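Local structure of putative mandelate racemase/muconate lactonizing enzyme (3DDM) at residues R14-F20 with A40-E46; H68-L72 with E109-Q115; A295-V299 with V326-A330; R304-Y309 with S331-G336; A189-R193 with L222-Q226. The protein is of unknown function but belongs to the mandelate racemase/muconate lactonizing enzyme family, pairing an enolase-type N-terminal domain with a barrel domain. The protein carries 1 engineered substitution. One frame throughout, in Å; residues are numbered along the deposited sequence.

Contact 1 of 5, residues R14-F20 with A40-E46; sequences RVRAHVF and AVLVEVE
Arg14 opens the antiparallel pairing of 14-20 with 40-46, and its guanidinium meets two carboxylates. NH1 reaches Glu46 OE1 at 2.8 Å in a salt bridge, while NH2 makes a longer, weak one to Glu44 OE1 (3.4 Å), which lies near the guanidinium plane. CG stands anti to the backbone N (chi1 174°), and a bend at chi3 turns the group across the strand boundary. Arg16 CG lies over one face of this guanidinium, 3.5 Å above its plane.

On the other face of the sheet, Val15 CG2 packs on Val45 CG1 at 4.2 Å. Arg16 exchanges two backbone hydrogen bonds with Glu44, and Glu44 N reaches Arg16 O at 3.0 Å. Ala17 CB meets Val43 CG1 at 4.0 Å, and His18 N bonds to Leu42 O (2.9 Å). Val19 touches Val41; Phe20 crosses Leu42 at about a right angle, CE1 lying 4.2 Å from CD1.

Alternation thus divides this N-terminal domain sheet. Val15, Ala17, Val19 and Val41 touch helix 65-81, Val15 and Val45 helix 110-131, and His18 and Phe20 helix 374-380. Arg14 probably screens part of the charge of Glu44 and Glu46 and would favour their ionised forms, more through the shorter bridge than the weak one.

Contact 2 of 5, residues H68-L72 with E109-Q115; sequences HRARL and EPGPLAQ
His68 and Glu109 approach from opposite directions and join through a nearly straight hydrogen bond, NE2 to OE1 at 2.6 Å with an angle of 177° at the hydrogen. The carboxylate oxygen lies in the imidazole plane and is met on its syn side, although the donor stands 31° out of the carboxylate plane.

The second polar grip is side-on. Arg69 NE and NH2 both give hydrogen bonds to Gln115 OE1, at 2.8 and 2.7 Å respectively, with guanidinium and amide only 18° from coplanar. An extended run from CG to NE carries the arginine across, so that Pro112 CG comes over one guanidinium face, 3.7 Å from NH2.

Between these grips lies the close apolar part, where Leu72 CD1 rests 3.5 Å from Pro112 CB. Packing slackens beyond it: Leu72 CD1 and Leu113 CD2 are 4.3 Å apart, and the axes of the short helical segments 68-72 and 110-115 come no closer than 9.4 Å. There is no solvent side: all touching residues are buried, and the second subunit packs here, its His68 ring stacking on this His68.

Glu109 OE2 also pairs with Arg69 of the second subunit, and the reciprocal bridge makes this N-terminal domain contact part of the dimer interface. A carboxylate shared between imidazole and guanidinium is consistent with an ionised Glu109.

Contact 3 of 5, residues A295-V299 with V326-A330; sequences ARAVV and VPGLA
Val326 pushes its forked side chain into a hollow on the surface of helix 287-300 formed by Ala295, Arg296 and Val299. The two branches divide the hollow. With chi1 at -173°, CG1 points away from the backbone N, meets Val299 CG2 at 3.6 Å and comes equally near the carbonyl oxygen of Ala295. CG2 occupies the other half, 3.9 Å from Arg296 CG and 4.2 Å from Ala295 CB, so the arginine contributes the aliphatic root of its chain to the wall.

This is helix-to-loop packing on the outside of the enolase-type barrel domain: Val326 is the first residue to leave the helical conformation after helix 313-325, and the loop runs on toward strand 334-338. Behind the contact, Tyr305 of strand 304-309 touches both Ala295 and Val299.

Val299 is the bump that answers Val326; the two side chains slide past each other in opposite directions. It fits a notch in the loop whose floor is the bare backbone of Gly328, CA lying 3.8 Å from Val299 CG1. Positive phi at this glycine (114°, with psi 153°) suits a residue lacking CB. Leu329 closes the notch, crossing Val299 at about a right angle and laying CG and CD1 against CG1.

Contact 4 of 5, residues R304-Y309 with S331-G336; sequences RYCPHY and SPGLLG. Engineered in segment 331-336: Gly336 (natural residue Glu).
Pro307 O accepts the main-chain hydrogen bond from Gly336 N at 2.9 Å. Gly336 O then receives Tyr309 N at 3.3 Å. The two bonds flank the parallel bridge between His308 and Gly336, the latter an engineered residue where the natural sequence has Glu. They join the two strands of a beta-alpha-beta unit, 304-309 and 334-338, connected by helix 313-325, in the barrel of the enolase-type C-terminal domain.

Toward the start of both segments the pairing loses its regular form and side chains supply the bonds. Arg304 NH2 donates to Pro332 O at 3.0 Å; the bend at chi3 (66°) brings the guanidinium back over the second segment, though the oxygen is tilted 29° from its plane. Leu334 N uses Cys306 SG as acceptor at 3.5 Å, with 162° at the hydrogen.

Around this polar line, Ser331 CB lies 3.6 Å from Arg304 CD, and Leu334 CG sits at the guanidinium edge. Pro307 crosses Leu335 at about a right angle; Leu335 also touches helix 313-325, while the His308 side chain touches Glu231 and Glu258. The hydroxyl of Tyr309 bonds to Glu56, a link to the N-terminal domain. Within segment 304-309, Pro307 CD lies over the centre of the Tyr305 ring, 3.6 Å above its plane.

Contact 5 of 5, residues A189-R193 with L222-Q226; sequences ALHVR and LGPAQ
Arg193 NE gives its hydrogen to Ala225 O at 2.8 Å, with an angle of 166° at the hydrogen. The oxygen lies in the guanidinium plane, but the donor stands 35° above the carbonyl plane, away from the lone-pair directions. NH2 adds weak bonds to the same oxygen and to Gln226 O, the latter at 3.2 Å. Bends at chi2 and chi3 turn the arginine across to the loop, roughly square to the helix axis, with the NE-NH2 edge facing Ala225 O. The remaining terminal nitrogen, NH1, is satisfied by Thr200 O.

These bonds tie helix 182-196 to the turn that follows helix 212-222, two successive helices on the outside of the barrel domain, with strand 202-205 between them in sequence. The turn has its own donors paired: Ala225 N reaches Leu222 O at 2.7 Å and Gln226 N reaches Gly223 O at 2.9 Å, while the carbonyls of Ala225 and Gln226 accept from the arginine.

The apolar half lies one helical turn earlier. Ala189 CB touches Leu222 CD2 at 3.5 Å and, more distantly, Ala225 CB. Leu190 crosses Pro224 obliquely, its CD2 branch 3.5 Å from the proline CG and also near Ala225 CB.

Overall arrangement
From the N terminus, contact 1 closes a hairpin-like loop between neighbouring strands 14-23 and 37-46. Contact 2 follows in series, bringing helix 65-81 back to the start of helix 110-131; the two touch where Ala70 meets Ala17, Val19 and Val41, uniting sheet and helices of the N-terminal domain. Contact 5 comes next, far out on the barrel, its centre about 42 Å from that of contact 1, and closes the loop through strand 202-205. Contacts 3 and 4 cross, their segments alternating: 295-299, 304-309, 326-330, 331-336. They also touch, Pro327 O and Gly333 N forming a probable hydrogen bond, so outer helix, loop and barrel strands are interlocked.

Contact 1 of 5, residues R14-F20 with A40-E46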
# COMPACT_ATOMS: atom_id res chain seq x y z
N ARG A 14 -23.66 10.37 -6.69
CA ARG A 14 -23.68 8.98 -6.27
C ARG A 14 -22.48 8.31 -6.92
O ARG A 14 -22.21 8.54 -8.10
CB ARG A 14 -24.98 8.31 -6.73
CG ARG A 14 -25.05 6.81 -6.48
CD ARG A 14 -26.45 6.26 -6.81
NE ARG A 14 -26.40 5.02 -7.58
CZ ARG A 14 -26.00 4.93 -8.86
NH1 ARG A 14 -25.62 6.02 -9.52
NH2 ARG A 14 -25.98 3.75 -9.47
N VAL A 15 -21.75 7.52 -6.14
CA VAL A 15 -20.56 6.84 -6.65
C VAL A 15 -20.57 5.38 -6.21
O VAL A 15 -20.45 5.08 -5.02
CB VAL A 15 -19.27 7.50 -6.12
CG1 VAL A 15 -18.06 6.78 -6.65
CG2 VAL A 15 -19.24 8.97 -6.50
N ARG A 16 -20.72 4.46 -7.16
CA ARG A 16 -20.76 3.04 -6.82
C ARG A 16 -19.66 2.24 -7.49
O ARG A 16 -19.20 2.56 -8.59
CB ARG A 16 -22.12 2.44 -7.19
CG ARG A 16 -23.29 3.23 -6.64
CD ARG A 16 -24.62 2.49 -6.77
NE ARG A 16 -24.68 1.31 -5.89
CZ ARG A 16 -25.80 0.66 -5.59
NH1 ARG A 16 -26.97 1.07 -6.08
NH2 ARG A 16 -25.75 -0.39 -4.78
N ALA A 17 -19.23 1.18 -6.80
CA ALA A 17 -18.19 0.30 -7.32
C ALA A 17 -18.75 -1.11 -7.42
O ALA A 17 -19.43 -1.57 -6.52
CB ALA A 17 -16.99 0.32 -6.39
N HIS A 18 -18.48 -1.78 -8.54
CA HIS A 18 -18.96 -3.13 -8.73
C HIS A 18 -17.78 -4.05 -8.97
O HIS A 18 -16.91 -3.75 -9.79
CB HIS A 18 -19.91 -3.21 -9.93
CG HIS A 18 -20.95 -2.14 -9.92
ND1 HIS A 18 -20.80 -0.95 -10.60
CD2 HIS A 18 -22.13 -2.05 -9.26
CE1 HIS A 18 -21.84 -0.17 -10.37
NE2 HIS A 18 -22.66 -0.81 -9.55
N VAL A 19 -17.76 -5.16 -8.26
CA VAL A 19 -16.67 -6.12 -8.40
C VAL A 19 -17.13 -7.35 -9.18
O VAL A 19 -18.27 -7.79 -9.05
CB VAL A 19 -16.15 -6.59 -7.03
CG1 VAL A 19 -14.96 -7.51 -7.22
CG2 VAL A 19 -15.78 -5.38 -6.18
N PHE A 20 -16.24 -7.88 -10.01
CA PHE A 20 -16.52 -9.05 -10.82
C PHE A 20 -15.33 -9.97 -10.78
O PHE A 20 -14.19 -9.51 -10.75
CB PHE A 20 -16.80 -8.66 -12.27
CG PHE A 20 -18.03 -7.84 -12.44
CD1 PHE A 20 -17.96 -6.45 -12.43
CD2 PHE A 20 -19.27 -8.45 -12.55
CE1 PHE A 20 -19.11 -5.68 -12.54
CE2 PHE A 20 -20.42 -7.69 -12.66
CZ PHE A 20 -20.34 -6.30 -12.65
N ALA A 40 -12.07 -7.70 -11.50
CA ALA A 40 -12.33 -6.40 -12.10
C ALA A 40 -13.16 -5.52 -11.16
O ALA A 40 -13.99 -6.01 -10.40
CB ALA A 40 -13.05 -6.57 -13.42
N VAL A 41 -12.91 -4.21 -11.21
CA VAL A 41 -13.67 -3.27 -10.40
C VAL A 41 -14.06 -2.12 -11.30
O VAL A 41 -13.21 -1.34 -11.73
CB VAL A 41 -12.86 -2.72 -9.20
CG1 VAL A 41 -13.69 -1.71 -8.44
CG2 VAL A 41 -12.47 -3.84 -8.27
N LEU A 42 -15.35 -2.03 -11.61
CA LEU A 42 -15.85 -0.97 -12.47
C LEU A 42 -16.51 0.08 -11.58
O LEU A 42 -17.17 -0.25 -10.59
CB LEU A 42 -16.86 -1.53 -13.48
CG LEU A 42 -16.39 -2.68 -14.38
CD1 LEU A 42 -17.50 -3.08 -15.35
CD2 LEU A 42 -15.13 -2.28 -15.14
N VAL A 43 -16.31 1.35 -11.90
CA VAL A 43 -16.91 2.41 -11.10
C VAL A 43 -17.79 3.29 -11.96
O VAL A 43 -17.47 3.55 -13.13
CB VAL A 43 -15.84 3.26 -10.39
CG1 VAL A 43 -15.23 2.47 -9.25
CG2 VAL A 43 -14.76 3.67 -11.38
N GLU A 44 -18.90 3.74 -11.38
CA GLU A 44 -19.82 4.61 -12.09
C GLU A 44 -20.12 5.82 -11.24
O GLU A 44 -20.58 5.68 -10.11
CB GLU A 44 -21.13 3.89 -12.43
CG GLU A 44 -21.91 3.39 -11.23
CD GLU A 44 -23.31 2.90 -11.61
OE1 GLU A 44 -24.05 3.64 -12.28
OE2 GLU A 44 -23.67 1.77 -11.22
N VAL A 45 -19.83 7.00 -11.76
CA VAL A 45 -20.10 8.23 -11.04
C VAL A 45 -21.32 8.91 -11.64
O VAL A 45 -21.33 9.24 -12.82
CB VAL A 45 -18.93 9.21 -11.13
CG1 VAL A 45 -19.33 10.52 -10.44
CG2 VAL A 45 -17.69 8.61 -10.49
N GLU A 46 -22.36 9.10 -10.83
CA GLU A 46 -23.56 9.76 -11.31
C GLU A 46 -23.53 11.25 -10.99
O GLU A 46 -23.26 11.66 -9.87
CB GLU A 46 -24.82 9.15 -10.70
CG GLU A 46 -26.07 9.63 -11.43
CD GLU A 46 -27.35 9.17 -10.77
OE1 GLU A 46 -27.45 7.96 -10.45
OE2 GLU A 46 -28.26 10.01 -10.58

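Contact 2 of 5, residues H68-L72 with E109-Q115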
# COMPACT_ATOMS: atom_id res chain seq x y z
N HIS A 68 -11.24 -4.80 -1.62
CA HIS A 68 -10.70 -3.70 -0.84
C HIS A 68 -10.75 -2.39 -1.62
O HIS A 68 -11.10 -1.33 -1.09
CB HIS A 68 -9.26 -4.01 -0.43
CG HIS A 68 -8.63 -2.94 0.40
ND1 HIS A 68 -9.15 -2.55 1.62
CD2 HIS A 68 -7.54 -2.16 0.19
CE1 HIS A 68 -8.42 -1.57 2.11
NE2 HIS A 68 -7.43 -1.31 1.27
N ARG A 69 -10.39 -2.47 -2.90
CA ARG A 69 -10.37 -1.29 -3.75
C ARG A 69 -11.75 -0.72 -3.98
O ARG A 69 -11.93 0.49 -4.00
CB ARG A 69 -9.67 -1.64 -5.06
CG ARG A 69 -8.18 -1.85 -4.86
CD ARG A 69 -7.51 -2.55 -6.03
NE ARG A 69 -6.06 -2.42 -5.94
CZ ARG A 69 -5.32 -2.91 -4.95
NH1 ARG A 69 -5.89 -3.57 -3.95
NH2 ARG A 69 -4.01 -2.71 -4.95
N ALA A 70 -12.73 -1.60 -4.16
CA ALA A 70 -14.10 -1.15 -4.35
C ALA A 70 -14.57 -0.51 -3.05
O ALA A 70 -15.25 0.51 -3.07
CB ALA A 70 -15.00 -2.32 -4.72
N ARG A 71 -14.19 -1.08 -1.91
CA ARG A 71 -14.56 -0.51 -0.62
C ARG A 71 -13.97 0.88 -0.47
O ARG A 71 -14.64 1.81 -0.03
CB ARG A 71 -14.08 -1.39 0.55
CG ARG A 71 -14.89 -2.65 0.77
CD ARG A 71 -16.38 -2.34 1.02
NE ARG A 71 -16.69 -1.89 2.39
CZ ARG A 71 -17.84 -1.32 2.75
NH1 ARG A 71 -18.81 -1.12 1.85
NH2 ARG A 71 -18.04 -0.97 4.01
N LEU A 72 -12.69 1.02 -0.84
CA LEU A 72 -12.04 2.32 -0.75
C LEU A 72 -12.81 3.38 -1.52
O LEU A 72 -12.99 4.51 -1.03
CB LEU A 72 -10.61 2.26 -1.31
CG LEU A 72 -9.54 1.67 -0.38
CD1 LEU A 72 -8.19 1.73 -1.06
CD2 LEU A 72 -9.51 2.45 0.93
N GLU A 109 -0.87 2.49 1.95
CA GLU A 109 -1.67 2.09 0.79
C GLU A 109 -1.63 3.15 -0.32
O GLU A 109 -2.66 3.58 -0.81
CB GLU A 109 -3.11 1.81 1.21
CG GLU A 109 -3.26 0.58 2.09
CD GLU A 109 -4.72 0.19 2.37
OE1 GLU A 109 -5.57 0.46 1.50
OE2 GLU A 109 -4.99 -0.41 3.43
N PRO A 110 -0.43 3.57 -0.73
CA PRO A 110 -0.38 4.58 -1.80
C PRO A 110 -0.93 4.00 -3.09
O PRO A 110 -1.45 4.73 -3.95
CB PRO A 110 1.10 4.91 -1.89
CG PRO A 110 1.75 3.59 -1.57
CD PRO A 110 0.93 3.11 -0.39
N GLY A 111 -0.81 2.67 -3.22
CA GLY A 111 -1.28 1.97 -4.40
C GLY A 111 -2.80 1.84 -4.49
O GLY A 111 -3.40 2.36 -5.43
N PRO A 112 -3.44 1.13 -3.55
CA PRO A 112 -4.89 0.97 -3.58
C PRO A 112 -5.60 2.31 -3.78
O PRO A 112 -6.51 2.44 -4.61
CB PRO A 112 -5.19 0.35 -2.23
CG PRO A 112 -4.00 -0.51 -2.00
CD PRO A 112 -2.86 0.39 -2.41
N LEU A 113 -5.18 3.31 -3.01
CA LEU A 113 -5.77 4.64 -3.11
C LEU A 113 -5.54 5.29 -4.48
O LEU A 113 -6.47 5.85 -5.06
CB LEU A 113 -5.21 5.55 -2.02
CG LEU A 113 -5.73 5.31 -0.60
CD1 LEU A 113 -4.76 5.96 0.39
CD2 LEU A 113 -7.14 5.88 -0.46
N ALA A 114 -4.32 5.22 -5.00
CA ALA A 114 -4.05 5.82 -6.31
C ALA A 114 -4.92 5.16 -7.37
O ALA A 114 -5.51 5.84 -8.23
CB ALA A 114 -2.60 5.65 -6.67
N GLN A 115 -5.01 3.84 -7.29
CA GLN A 115 -5.79 3.04 -8.22
C GLN A 115 -7.27 3.40 -8.17
O GLN A 115 -7.91 3.63 -9.21
CB GLN A 115 -5.56 1.56 -7.91
CG GLN A 115 -4.23 1.02 -8.44
CD GLN A 115 -3.47 0.14 -7.44
OE1 GLN A 115 -4.04 -0.75 -6.81
NE2 GLN A 115 -2.18 0.39 -7.31

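Contact 3 of 5, residues A295-V299 with V326-A330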
# COMPACT_ATOMS: atom_id res chain seq x y z
N ALA A 295 2.01 11.76 -20.71
CA ALA A 295 2.12 11.09 -22.01
C ALA A 295 2.51 12.12 -23.08
O ALA A 295 3.33 11.84 -23.96
CB ALA A 295 0.81 10.41 -22.39
N ARG A 296 1.93 13.31 -22.99
CA ARG A 296 2.27 14.35 -23.95
C ARG A 296 3.72 14.73 -23.75
O ARG A 296 4.49 14.86 -24.71
CB ARG A 296 1.35 15.57 -23.78
CG ARG A 296 0.03 15.41 -24.50
CD ARG A 296 -0.88 16.62 -24.38
NE ARG A 296 -2.09 16.42 -25.17
CZ ARG A 296 -3.17 17.19 -25.12
NH1 ARG A 296 -3.20 18.25 -24.31
NH2 ARG A 296 -4.22 16.91 -25.88
N ALA A 297 4.11 14.88 -22.48
CA ALA A 297 5.48 15.23 -22.13
C ALA A 297 6.46 14.20 -22.68
O ALA A 297 7.50 14.56 -23.23
CB ALA A 297 5.61 15.32 -20.62
N VAL A 298 6.12 12.92 -22.55
CA VAL A 298 6.98 11.85 -23.04
C VAL A 298 7.20 11.94 -24.55
O VAL A 298 8.33 11.84 -25.03
CB VAL A 298 6.40 10.45 -22.69
CG1 VAL A 298 7.10 9.36 -23.51
CG2 VAL A 298 6.56 10.17 -21.20
N VAL A 299 6.11 12.12 -25.29
CA VAL A 299 6.20 12.20 -26.75
C VAL A 299 6.95 13.46 -27.20
O VAL A 299 7.75 13.41 -28.14
CB VAL A 299 4.81 12.16 -27.39
CG1 VAL A 299 4.90 12.51 -28.86
CG2 VAL A 299 4.21 10.76 -27.22
N VAL A 326 -2.76 11.01 -27.89
CA VAL A 326 -1.32 11.25 -27.88
C VAL A 326 -0.67 10.20 -28.78
O VAL A 326 0.05 9.31 -28.32
CB VAL A 326 -0.73 11.12 -26.46
CG1 VAL A 326 0.73 11.55 -26.47
CG2 VAL A 326 -1.53 11.97 -25.49
N PRO A 327 -0.91 10.33 -30.09
CA PRO A 327 -0.45 9.48 -31.19
C PRO A 327 1.04 9.13 -31.24
O PRO A 327 1.41 7.98 -31.50
CB PRO A 327 -0.90 10.25 -32.43
CG PRO A 327 -0.79 11.67 -31.98
CD PRO A 327 -1.42 11.61 -30.62
N GLY A 328 1.89 10.13 -31.02
CA GLY A 328 3.31 9.88 -31.09
C GLY A 328 3.88 10.65 -32.27
O GLY A 328 3.18 10.92 -33.24
N LEU A 329 5.16 11.00 -32.18
CA LEU A 329 5.82 11.76 -33.24
C LEU A 329 7.00 10.94 -33.73
O LEU A 329 7.05 10.52 -34.89
CB LEU A 329 6.30 13.10 -32.68
CG LEU A 329 5.28 13.87 -31.82
CD1 LEU A 329 5.96 15.09 -31.20
CD2 LEU A 329 4.07 14.28 -32.67
N ALA A 330 7.95 10.70 -32.83
CA ALA A 330 9.12 9.91 -33.16
C ALA A 330 8.67 8.54 -33.67
O ALA A 330 8.75 8.26 -34.88
CB ALA A 330 10.01 9.75 -31.93

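Contact 4 of 5, residues R304-Y309 with S331-G336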
# COMPACT_ATOMS: atom_id res chain seq x y z
N ARG A 304 8.98 7.30 -26.69
CA ARG A 304 7.73 6.60 -27.04
C ARG A 304 6.79 6.44 -25.86
O ARG A 304 7.22 6.16 -24.74
CB ARG A 304 8.00 5.19 -27.57
CG ARG A 304 8.86 5.08 -28.80
CD ARG A 304 8.93 3.63 -29.24
NE ARG A 304 7.63 3.13 -29.69
CZ ARG A 304 7.43 1.92 -30.20
NH1 ARG A 304 8.45 1.07 -30.31
NH2 ARG A 304 6.22 1.55 -30.61
N TYR A 305 5.50 6.59 -26.14
CA TYR A 305 4.46 6.39 -25.13
C TYR A 305 3.65 5.19 -25.61
O TYR A 305 2.84 5.30 -26.53
CB TYR A 305 3.56 7.62 -25.02
CG TYR A 305 2.24 7.31 -24.37
CD1 TYR A 305 2.18 6.71 -23.11
CD2 TYR A 305 1.04 7.62 -25.01
CE1 TYR A 305 0.95 6.42 -22.50
CE2 TYR A 305 -0.20 7.34 -24.41
CZ TYR A 305 -0.24 6.74 -23.16
OH TYR A 305 -1.45 6.49 -22.54
N CYS A 306 3.87 4.04 -24.98
CA CYS A 306 3.16 2.83 -25.35
C CYS A 306 2.44 2.22 -24.16
O CYS A 306 3.02 1.43 -23.41
CB CYS A 306 4.12 1.80 -25.93
SG CYS A 306 4.89 2.33 -27.47
N PRO A 307 1.16 2.57 -23.97
CA PRO A 307 0.38 2.04 -22.85
C PRO A 307 -0.08 0.60 -23.10
O PRO A 307 0.00 0.08 -24.21
CB PRO A 307 -0.80 3.02 -22.77
CG PRO A 307 -1.04 3.36 -24.21
CD PRO A 307 0.37 3.53 -24.77
N HIS A 308 -0.54 -0.05 -22.04
CA HIS A 308 -1.05 -1.41 -22.13
C HIS A 308 -1.91 -1.65 -20.92
O HIS A 308 -1.60 -1.20 -19.83
CB HIS A 308 0.10 -2.45 -22.17
CG HIS A 308 0.97 -2.45 -20.95
ND1 HIS A 308 0.50 -2.82 -19.71
CD2 HIS A 308 2.27 -2.11 -20.78
CE1 HIS A 308 1.48 -2.71 -18.82
NE2 HIS A 308 2.56 -2.28 -19.45
N TYR A 309 -3.03 -2.34 -21.12
CA TYR A 309 -3.92 -2.62 -20.01
C TYR A 309 -4.26 -4.11 -20.01
O TYR A 309 -4.79 -4.64 -20.99
CB TYR A 309 -5.19 -1.76 -20.11
CG TYR A 309 -5.95 -1.77 -18.82
CD1 TYR A 309 -5.37 -1.24 -17.66
CD2 TYR A 309 -7.14 -2.47 -18.69
CE1 TYR A 309 -5.96 -1.42 -16.41
CE2 TYR A 309 -7.74 -2.65 -17.45
CZ TYR A 309 -7.13 -2.14 -16.31
OH TYR A 309 -7.65 -2.40 -15.07
N SER A 331 8.17 7.71 -32.75
CA SER A 331 7.70 6.36 -33.08
C SER A 331 6.23 6.15 -32.67
O SER A 331 5.84 6.45 -31.53
CB SER A 331 8.58 5.31 -32.37
OG SER A 331 9.96 5.49 -32.65
N PRO A 332 5.40 5.61 -33.59
CA PRO A 332 3.98 5.35 -33.35
C PRO A 332 3.73 4.57 -32.07
O PRO A 332 4.33 3.52 -31.86
CB PRO A 332 3.56 4.56 -34.58
CG PRO A 332 4.45 5.10 -35.64
CD PRO A 332 5.79 5.20 -34.95
N GLY A 333 2.85 5.08 -31.21
CA GLY A 333 2.57 4.39 -29.97
C GLY A 333 1.74 3.14 -30.18
O GLY A 333 0.91 3.09 -31.09
N LEU A 334 1.96 2.12 -29.36
CA LEU A 334 1.21 0.88 -29.48
C LEU A 334 0.52 0.54 -28.18
O LEU A 334 1.13 0.60 -27.11
CB LEU A 334 2.12 -0.27 -29.91
CG LEU A 334 2.79 -0.13 -31.28
CD1 LEU A 334 3.32 -1.48 -31.73
CD2 LEU A 334 1.79 0.39 -32.30
N LEU A 335 -0.77 0.20 -28.27
CA LEU A 335 -1.56 -0.15 -27.11
C LEU A 335 -1.47 -1.66 -26.94
O LEU A 335 -1.71 -2.41 -27.89
CB LEU A 335 -3.01 0.29 -27.32
CG LEU A 335 -4.09 0.09 -26.25
CD1 LEU A 335 -4.83 -1.19 -26.50
CD2 LEU A 335 -3.49 0.12 -24.86
N GLY A 336 -1.08 -2.11 -25.75
CA GLY A 336 -0.94 -3.53 -25.48
C GLY A 336 -2.23 -4.15 -25.00
O GLY A 336 -2.89 -3.61 -24.11

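Contact 5 of 5, residues A189-R193 with L222-Q226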
# COMPACT_ATOMS: atom_id res chain seq x y z
N ALA A 189 12.82 -15.94 -27.52
CA ALA A 189 13.03 -14.66 -28.18
C ALA A 189 13.47 -14.82 -29.63
O ALA A 189 12.84 -14.27 -30.53
CB ALA A 189 14.06 -13.84 -27.41
N LEU A 190 14.53 -15.58 -29.84
CA LEU A 190 15.07 -15.79 -31.17
C LEU A 190 14.15 -16.65 -32.05
O LEU A 190 13.99 -16.39 -33.24
CB LEU A 190 16.46 -16.43 -31.09
CG LEU A 190 17.51 -15.67 -30.28
CD1 LEU A 190 18.83 -16.42 -30.34
CD2 LEU A 190 17.69 -14.25 -30.81
N HIS A 191 13.54 -17.67 -31.45
CA HIS A 191 12.65 -18.54 -32.21
C HIS A 191 11.47 -17.74 -32.78
O HIS A 191 11.18 -17.79 -33.98
CB HIS A 191 12.14 -19.67 -31.30
CG HIS A 191 11.32 -20.70 -32.03
ND1 HIS A 191 11.84 -21.48 -33.04
CD2 HIS A 191 10.02 -21.04 -31.91
CE1 HIS A 191 10.88 -22.27 -33.51
NE2 HIS A 191 9.77 -22.02 -32.84
N VAL A 192 10.79 -16.98 -31.92
CA VAL A 192 9.67 -16.17 -32.34
C VAL A 192 10.08 -15.12 -33.37
O VAL A 192 9.27 -14.72 -34.20
CB VAL A 192 9.02 -15.45 -31.14
CG1 VAL A 192 7.86 -14.58 -31.60
CG2 VAL A 192 8.55 -16.47 -30.12
N ARG A 193 11.33 -14.68 -33.32
CA ARG A 193 11.80 -13.69 -34.29
C ARG A 193 11.89 -14.34 -35.66
O ARG A 193 11.53 -13.73 -36.67
CB ARG A 193 13.16 -13.12 -33.89
CG ARG A 193 13.83 -12.30 -34.99
CD ARG A 193 12.90 -11.24 -35.57
NE ARG A 193 12.68 -10.13 -34.66
CZ ARG A 193 11.69 -9.26 -34.77
NH1 ARG A 193 10.82 -9.38 -35.77
NH2 ARG A 193 11.56 -8.26 -33.91
N LEU A 222 19.73 -11.04 -25.89
CA LEU A 222 18.46 -10.83 -26.59
C LEU A 222 18.68 -9.99 -27.84
O LEU A 222 17.89 -10.06 -28.78
CB LEU A 222 17.44 -10.13 -25.69
CG LEU A 222 16.83 -10.91 -24.53
CD1 LEU A 222 15.94 -9.99 -23.72
CD2 LEU A 222 16.03 -12.09 -25.05
N GLY A 223 19.74 -9.19 -27.84
CA GLY A 223 20.05 -8.33 -28.97
C GLY A 223 19.65 -8.84 -30.34
O GLY A 223 18.95 -8.15 -31.07
N PRO A 224 20.07 -10.06 -30.72
CA PRO A 224 19.73 -10.65 -32.02
C PRO A 224 18.24 -10.80 -32.34
O PRO A 224 17.86 -10.99 -33.50
CB PRO A 224 20.46 -11.99 -31.99
CG PRO A 224 20.59 -12.29 -30.54
CD PRO A 224 20.96 -10.96 -29.96
N ALA A 225 17.38 -10.71 -31.32
CA ALA A 225 15.95 -10.82 -31.53
C ALA A 225 15.40 -9.51 -32.07
O ALA A 225 14.26 -9.43 -32.51
CB ALA A 225 15.25 -11.18 -30.23
N GLN A 226 16.23 -8.47 -32.04
CA GLN A 226 15.83 -7.15 -32.53
C GLN A 226 14.54 -6.64 -31.88
O GLN A 226 13.60 -6.24 -32.57
CB GLN A 226 15.67 -7.20 -34.05
CG GLN A 226 16.96 -7.54 -34.80
CD GLN A 226 18.07 -6.52 -34.56
OE1 GLN A 226 17.90 -5.33 -34.81
NE2 GLN A 226 19.22 -7.00 -34.10